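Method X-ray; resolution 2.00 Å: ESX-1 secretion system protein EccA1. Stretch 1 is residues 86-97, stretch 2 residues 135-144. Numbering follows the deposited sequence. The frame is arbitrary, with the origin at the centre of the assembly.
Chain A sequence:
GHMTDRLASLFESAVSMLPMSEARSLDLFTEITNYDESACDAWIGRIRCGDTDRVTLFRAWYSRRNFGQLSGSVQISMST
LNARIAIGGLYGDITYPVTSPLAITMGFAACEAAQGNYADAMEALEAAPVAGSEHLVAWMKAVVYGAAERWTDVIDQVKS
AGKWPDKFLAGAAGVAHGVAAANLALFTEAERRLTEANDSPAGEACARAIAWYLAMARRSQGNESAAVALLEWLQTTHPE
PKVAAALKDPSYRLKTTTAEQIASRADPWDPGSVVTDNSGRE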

ATOM      1  N   ALA A  86       0.867  -1.959  -5.606  1.00 17.92           N
ATOM      2  CA  ALA A  86       1.380  -1.331  -4.385  1.00 18.48           C
ATOM      3  C   ALA A  86       0.476  -1.587  -3.176  1.00 17.68           C
ATOM      4  O   ALA A  86      -0.740  -1.449  -3.282  1.00 18.45           O
ATOM      5  N   ILE A  87       1.044  -2.050  -2.060  1.00 17.89           N
ATOM      6  CA  ILE A  87       0.266  -2.342  -0.841  1.00 17.99           C
ATOM      7  C   ILE A  87       0.891  -1.770   0.455  1.00 18.46           C
ATOM      8  O   ILE A  87       0.389  -2.012   1.551  1.00 18.01           O
ATOM      9  N   GLY A  88       1.974  -1.008   0.328  1.00 18.77           N
ATOM     10  CA  GLY A  88       2.711  -0.521   1.499  1.00 19.33           C
ATOM     11  C   GLY A  88       2.135   0.677   2.221  1.00 18.73           C
ATOM     12  O   GLY A  88       2.492   0.939   3.386  1.00 18.24           O
ATOM     13  N   GLY A  89       1.268   1.421   1.540  1.00 17.84           N
ATOM     14  CA  GLY A  89       0.742   2.659   2.104  1.00 18.23           C
ATOM     15  C   GLY A  89       1.849   3.612   2.554  1.00 19.17           C
ATOM     16  O   GLY A  89       2.919   3.684   1.925  1.00 19.79           O
ATOM     17  N   LEU A  90       1.603   4.318   3.655  1.00 18.56           N
ATOM     18  CA  LEU A  90       2.571   5.257   4.186  1.00 20.05           C
ATOM     19  C   LEU A  90       3.792   4.572   4.838  1.00 20.30           C
ATOM     20  O   LEU A  90       4.758   5.253   5.170  1.00 20.06           O
ATOM     21  N   TYR A  91       3.724   3.252   5.050  1.00 19.46           N
ATOM     22  CA  TYR A  91       4.714   2.542   5.874  1.00 19.94           C
ATOM     23  C   TYR A  91       5.972   2.187   5.086  1.00 21.31           C
ATOM     24  O   TYR A  91       7.068   2.168   5.631  1.00 22.01           O
ATOM     25  N   GLY A  92       5.827   1.908   3.800  1.00 21.85           N
ATOM     26  CA  GLY A  92       6.959   1.454   3.024  1.00 23.21           C
ATOM     27  C   GLY A  92       6.583   1.216   1.583  1.00 23.54           C
ATOM     28  O   GLY A  92       5.422   1.368   1.196  1.00 23.30           O
ATOM     29  N   ASP A  93       7.588   0.854   0.795  1.00 24.58           N
ATOM     30  CA  ASP A  93       7.417   0.518  -0.616  1.00 24.82           C
ATOM     31  C   ASP A  93       7.300  -0.998  -0.694  1.00 23.36           C
ATOM     32  O   ASP A  93       8.292  -1.719  -0.617  1.00 24.39           O
ATOM     33  N   ILE A  94       6.067  -1.477  -0.741  1.00 21.98           N
ATOM     34  CA  ILE A  94       5.800  -2.910  -0.730  1.00 21.22           C
ATOM     35  C   ILE A  94       4.853  -3.215  -1.885  1.00 20.33           C
ATOM     36  O   ILE A  94       3.792  -2.573  -2.027  1.00 19.05           O
ATOM     37  N   THR A  95       5.221  -4.180  -2.716  1.00 20.57           N
ATOM     38  CA  THR A  95       4.325  -4.602  -3.794  1.00 19.97           C
ATOM     39  C   THR A  95       3.917  -6.050  -3.589  1.00 20.29           C
ATOM     40  O   THR A  95       4.556  -6.779  -2.816  1.00 20.93           O
ATOM     41  N   TYR A  96       2.878  -6.471  -4.305  1.00 19.60           N
ATOM     42  CA  TYR A  96       2.300  -7.802  -4.168  1.00 19.91           C
ATOM     43  C   TYR A  96       1.948  -8.297  -5.583  1.00 19.05           C
ATOM     44  O   TYR A  96       1.430  -7.519  -6.380  1.00 18.21           O
ATOM     45  N   PRO A  97       2.261  -9.557  -5.911  1.00 18.92           N
ATOM     46  CA  PRO A  97       1.956 -10.061  -7.262  1.00 18.89           C
ATOM     47  C   PRO A  97       0.464 -10.321  -7.510  1.00 18.28           C
ATOM     48  O   PRO A  97      -0.234 -10.832  -6.639  1.00 17.64           O
ATOM     49  N   HIS A 135      -4.189 -12.169   7.687  1.00 26.76           N
ATOM     50  CA  HIS A 135      -3.102 -11.249   7.960  1.00 27.92           C
ATOM     51  C   HIS A 135      -2.932 -10.206   6.882  1.00 26.48           C
ATOM     52  O   HIS A 135      -2.588  -9.070   7.177  1.00 24.70           O
ATOM     53  N   LEU A 136      -3.189 -10.586   5.626  1.00 25.60           N
ATOM     54  CA  LEU A 136      -3.113  -9.649   4.512  1.00 24.73           C
ATOM     55  C   LEU A 136      -4.189  -8.588   4.590  1.00 23.62           C
ATOM     56  O   LEU A 136      -3.918  -7.415   4.350  1.00 23.00           O
ATOM     57  N   VAL A 137      -5.409  -8.989   4.921  1.00 22.44           N
ATOM     58  CA  VAL A 137      -6.493  -8.032   5.151  1.00 21.85           C
ATOM     59  C   VAL A 137      -6.206  -7.144   6.358  1.00 20.81           C
ATOM     60  O   VAL A 137      -6.457  -5.955   6.287  1.00 21.04           O
ATOM     61  N   ALA A 138      -5.675  -7.712   7.442  1.00 19.70           N
ATOM     62  CA  ALA A 138      -5.283  -6.902   8.603  1.00 19.03           C
ATOM     63  C   ALA A 138      -4.258  -5.867   8.198  1.00 18.26           C
ATOM     64  O   ALA A 138      -4.384  -4.695   8.562  1.00 16.44           O
ATOM     65  N   TRP A 139      -3.265  -6.299   7.411  1.00 17.82           N
ATOM     66  CA  TRP A 139      -2.254  -5.367   6.889  1.00 17.74           C
ATOM     67  C   TRP A 139      -2.900  -4.260   6.090  1.00 17.20           C
ATOM     68  O   TRP A 139      -2.600  -3.065   6.306  1.00 16.80           O
ATOM     69  N   MET A 140      -3.798  -4.613   5.163  1.00 16.84           N
ATOM     70  CA  MET A 140      -4.473  -3.574   4.369  1.00 16.62           C
ATOM     71  C   MET A 140      -5.337  -2.630   5.215  1.00 16.34           C
ATOM     72  O   MET A 140      -5.394  -1.428   4.951  1.00 15.77           O
ATOM     73  N   LYS A 141      -5.978  -3.147   6.248  1.00 16.31           N
ATOM     74  CA  LYS A 141      -6.704  -2.273   7.165  1.00 16.95           C
ATOM     75  C   LYS A 141      -5.773  -1.283   7.875  1.00 16.39           C
ATOM     76  O   LYS A 141      -6.130  -0.130   8.057  1.00 16.58           O
ATOM     77  N   ALA A 142      -4.589  -1.746   8.259  1.00 15.99           N
ATOM     78  CA  ALA A 142      -3.550  -0.911   8.844  1.00 15.78           C
ATOM     79  C   ALA A 142      -3.144   0.206   7.869  1.00 15.38           C
ATOM     80  O   ALA A 142      -2.954   1.363   8.266  1.00 15.66           O
ATOM     81  N   VAL A 143      -3.095  -0.128   6.581  1.00 14.76           N
ATOM     82  CA  VAL A 143      -2.849   0.857   5.535  1.00 14.32           C
ATOM     83  C   VAL A 143      -3.979   1.899   5.449  1.00 14.08           C
ATOM     84  O   VAL A 143      -3.721   3.094   5.414  1.00 13.99           O
ATOM     85  N   VAL A 144      -5.230   1.436   5.419  1.00 13.90           N
ATOM     86  CA  VAL A 144      -6.378   2.311   5.301  1.00 13.95           C
ATOM     87  C   VAL A 144      -6.530   3.210   6.538  1.00 14.44           C
ATOM     88  O   VAL A 144      -6.685   4.454   6.421  1.00 14.16           O
TER

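Two direct hydrogen bonds fasten the 86-97 segment to the helix of residues 135-144, and both run from an aromatic side chain to a main-chain carbonyl. The phenol of Y91 donates from OH to A142 O at 2.7 Å, and W139 donates from NE1 to I87 O at 2.9 Å, with an N-H...O angle of 152°. Each carbonyl lies near the plane of the ring it meets. One bond thus crosses in each direction. A water adds a third link: it accepts from L90 N at 3.1 Å and donates to V143 O at 2.8 Å.

The Y91 side chain points toward the helix with chi1 m, whereas W139 leaves its backbone sideways and its t rotamer carries the indole to the loop. The two rings meet obliquely, their planes at 55° and Y91 CD2 3.4 Å from W139 CH2. Y91 also packs against V143, with CE2 4.3 Å from CG2 of the valine. I94, in the m,t conformation, brings CD1 to 4.0 Å from W139 CZ2, adding an apolar contact to the indole, whose NE1 is hydrogen-bonded to I87 O.

I87 (p,t) extends this packing: its CD1 lies 4.2 Å from W139 CD1, and its CB is 3.8 Å from SD of M140, whose CA-to-CB bond points sideways but whose m,m,m side chain brings SD close to the loop. Near V143, the chain approaches closely at G89, where CA is 3.9 Å from V143 CG1. A CB at G89 would point toward the helix and clash with that methyl, and the positive phi also favours glycine. At the other end of the contact, Y96 (chi1 t) and L136 (m,t) point toward each other's segments, placing Y96 CE1 4.0 Å from L136 CD2 and Y96 OH 3.5 Å from L136 CD1.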

ATOM      1  CB  ALA A  86       1.540   0.183  -4.632  1.00 18.32           C
ATOM      2  CB  ILE A  87      -0.008  -3.856  -0.623  1.00 18.56           C
ATOM      3  CG1 ILE A  87       1.286  -4.657  -0.418  1.00 19.73           C
ATOM      4  CG2 ILE A  87      -0.817  -4.484  -1.759  1.00 18.65           C
ATOM      5  CD1 ILE A  87       1.072  -5.984   0.314  1.00 19.89           C
ATOM      6  CB  LEU A  90       1.901   6.183   5.215  1.00 19.75           C
ATOM      7  CG  LEU A  90       1.495   5.513   6.538  1.00 19.33           C
ATOM      8  CD1 LEU A  90       2.593   5.698   7.593  1.00 19.77           C
ATOM      9  CD2 LEU A  90       0.153   6.066   7.046  1.00 19.15           C
ATOM     10  CB  TYR A  91       4.104   1.271   6.504  1.00 19.05           C
ATOM     11  CG  TYR A  91       2.836   1.544   7.299  1.00 18.30           C
ATOM     12  CD1 TYR A  91       2.857   2.323   8.447  1.00 18.28           C
ATOM     13  CD2 TYR A  91       1.608   1.069   6.867  1.00 17.91           C
ATOM     14  CE1 TYR A  91       1.697   2.581   9.163  1.00 17.71           C
ATOM     15  CE2 TYR A  91       0.444   1.340   7.567  1.00 17.11           C
ATOM     16  CZ  TYR A  91       0.494   2.082   8.705  1.00 17.08           C
ATOM     17  OH  TYR A  91      -0.669   2.324   9.371  1.00 16.77           O
ATOM     18  CB  ASP A  93       8.604   1.038  -1.437  1.00 27.10           C
ATOM     19  CG  ASP A  93       8.444   0.778  -2.944  1.00 28.63           C
ATOM     20  OD1 ASP A  93       7.515   0.018  -3.337  1.00 28.22           O
ATOM     21  OD2 ASP A  93       9.261   1.319  -3.742  1.00 31.24           O
ATOM     22  CB  ILE A  94       5.168  -3.359   0.630  1.00 20.82           C
ATOM     23  CG1 ILE A  94       6.056  -2.924   1.820  1.00 21.61           C
ATOM     24  CG2 ILE A  94       4.908  -4.864   0.669  1.00 19.80           C
ATOM     25  CD1 ILE A  94       5.431  -3.072   3.189  1.00 21.12           C
ATOM     26  CB  THR A  95       4.979  -4.357  -5.169  1.00 20.75           C
ATOM     27  OG1 THR A  95       6.185  -5.113  -5.265  1.00 20.77           O
ATOM     28  CG2 THR A  95       5.317  -2.883  -5.308  1.00 20.51           C
ATOM     29  CB  TYR A  96       1.036  -7.694  -3.299  1.00 20.12           C
ATOM     30  CG  TYR A  96       0.577  -9.012  -2.785  1.00 20.64           C
ATOM     31  CD1 TYR A  96       1.173  -9.582  -1.654  1.00 20.85           C
ATOM     32  CD2 TYR A  96      -0.439  -9.715  -3.432  1.00 20.18           C
ATOM     33  CE1 TYR A  96       0.780 -10.827  -1.203  1.00 21.06           C
ATOM     34  CE2 TYR A  96      -0.838 -10.950  -2.982  1.00 20.55           C
ATOM     35  CZ  TYR A  96      -0.229 -11.504  -1.865  1.00 21.10           C
ATOM     36  OH  TYR A  96      -0.653 -12.727  -1.416  1.00 21.50           O
ATOM     37  CB  PRO A  97       2.761 -11.367  -7.330  1.00 19.52           C
ATOM     38  CG  PRO A  97       2.752 -11.856  -5.919  1.00 19.40           C
ATOM     39  CD  PRO A  97       2.922 -10.584  -5.090  1.00 19.68           C
ATOM     40  CB  HIS A 135      -1.818 -12.047   8.144  1.00 30.47           C
ATOM     41  CG  HIS A 135      -1.397 -12.823   6.904  1.00 33.73           C
ATOM     42  ND1 HIS A 135      -2.004 -13.979   6.516  1.00 36.01           N
ATOM     43  CD2 HIS A 135      -0.416 -12.558   5.952  1.00 35.63           C
ATOM     44  CE1 HIS A 135      -1.430 -14.425   5.384  1.00 37.72           C
ATOM     45  NE2 HIS A 135      -0.455 -13.559   5.039  1.00 37.84           N
ATOM     46  CB  LEU A 136      -3.229 -10.368   3.178  1.00 25.78           C
ATOM     47  CG  LEU A 136      -2.028 -11.201   2.752  1.00 27.38           C
ATOM     48  CD1 LEU A 136      -2.441 -12.094   1.578  1.00 29.07           C
ATOM     49  CD2 LEU A 136      -0.831 -10.323   2.423  1.00 28.53           C
ATOM     50  CB  VAL A 137      -7.868  -8.722   5.299  1.00 23.08           C
ATOM     51  CG1 VAL A 137      -8.948  -7.735   5.766  1.00 22.09           C
ATOM     52  CG2 VAL A 137      -8.234  -9.377   3.972  1.00 23.66           C
ATOM     53  CB  ALA A 138      -4.763  -7.756   9.749  1.00 20.14           C
ATOM     54  CB  TRP A 139      -1.184  -6.085   6.056  1.00 17.68           C
ATOM     55  CG  TRP A 139      -0.289  -5.069   5.400  1.00 17.90           C
ATOM     56  CD1 TRP A 139      -0.276  -4.687   4.073  1.00 17.57           C
ATOM     57  CD2 TRP A 139       0.635  -4.146   6.082  1.00 17.92           C
ATOM     58  NE1 TRP A 139       0.625  -3.657   3.873  1.00 17.88           N
ATOM     59  CE2 TRP A 139       1.208  -3.302   5.043  1.00 18.20           C
ATOM     60  CE3 TRP A 139       1.064  -3.982   7.398  1.00 18.43           C
ATOM     61  CZ2 TRP A 139       2.150  -2.327   5.328  1.00 18.34           C
ATOM     62  CZ3 TRP A 139       2.026  -3.007   7.667  1.00 18.80           C
ATOM     63  CH2 TRP A 139       2.541  -2.192   6.657  1.00 18.88           C
ATOM     64  CB  MET A 140      -5.314  -4.162   3.248  1.00 16.92           C
ATOM     65  CG  MET A 140      -4.518  -4.934   2.212  1.00 18.02           C
ATOM     66  SD  MET A 140      -3.004  -4.137   1.636  1.00 20.53           S
ATOM     67  CE  MET A 140      -3.539  -2.514   1.081  1.00 18.74           C
ATOM     68  CB  LYS A 141      -7.537  -3.074   8.152  1.00 17.41           C
ATOM     69  CG  LYS A 141      -8.721  -3.755   7.487  1.00 18.01           C
ATOM     70  CD  LYS A 141      -9.647  -4.391   8.520  1.00 19.14           C
ATOM     71  CE  LYS A 141     -10.879  -5.013   7.884  1.00 20.08           C
ATOM     72  NZ  LYS A 141     -11.886  -5.424   8.930  1.00 20.60           N
ATOM     73  CB  ALA A 142      -2.347  -1.769   9.237  1.00 16.06           C
ATOM     74  CB  VAL A 143      -2.625   0.201   4.137  1.00 13.92           C
ATOM     75  CG1 VAL A 143      -2.717   1.242   3.044  1.00 13.55           C
ATOM     76  CG2 VAL A 143      -1.286  -0.553   4.071  1.00 14.01           C
ATOM     77  CB  VAL A 144      -7.674   1.508   5.050  1.00 14.28           C
ATOM     78  CG1 VAL A 144      -8.923   2.422   4.998  1.00 13.94           C
ATOM     79  CG2 VAL A 144      -7.533   0.680   3.783  1.00 13.62           C
TER
HETATM   80  O   HOH W   1      -1.316   4.241   4.537  1.00 17.55           O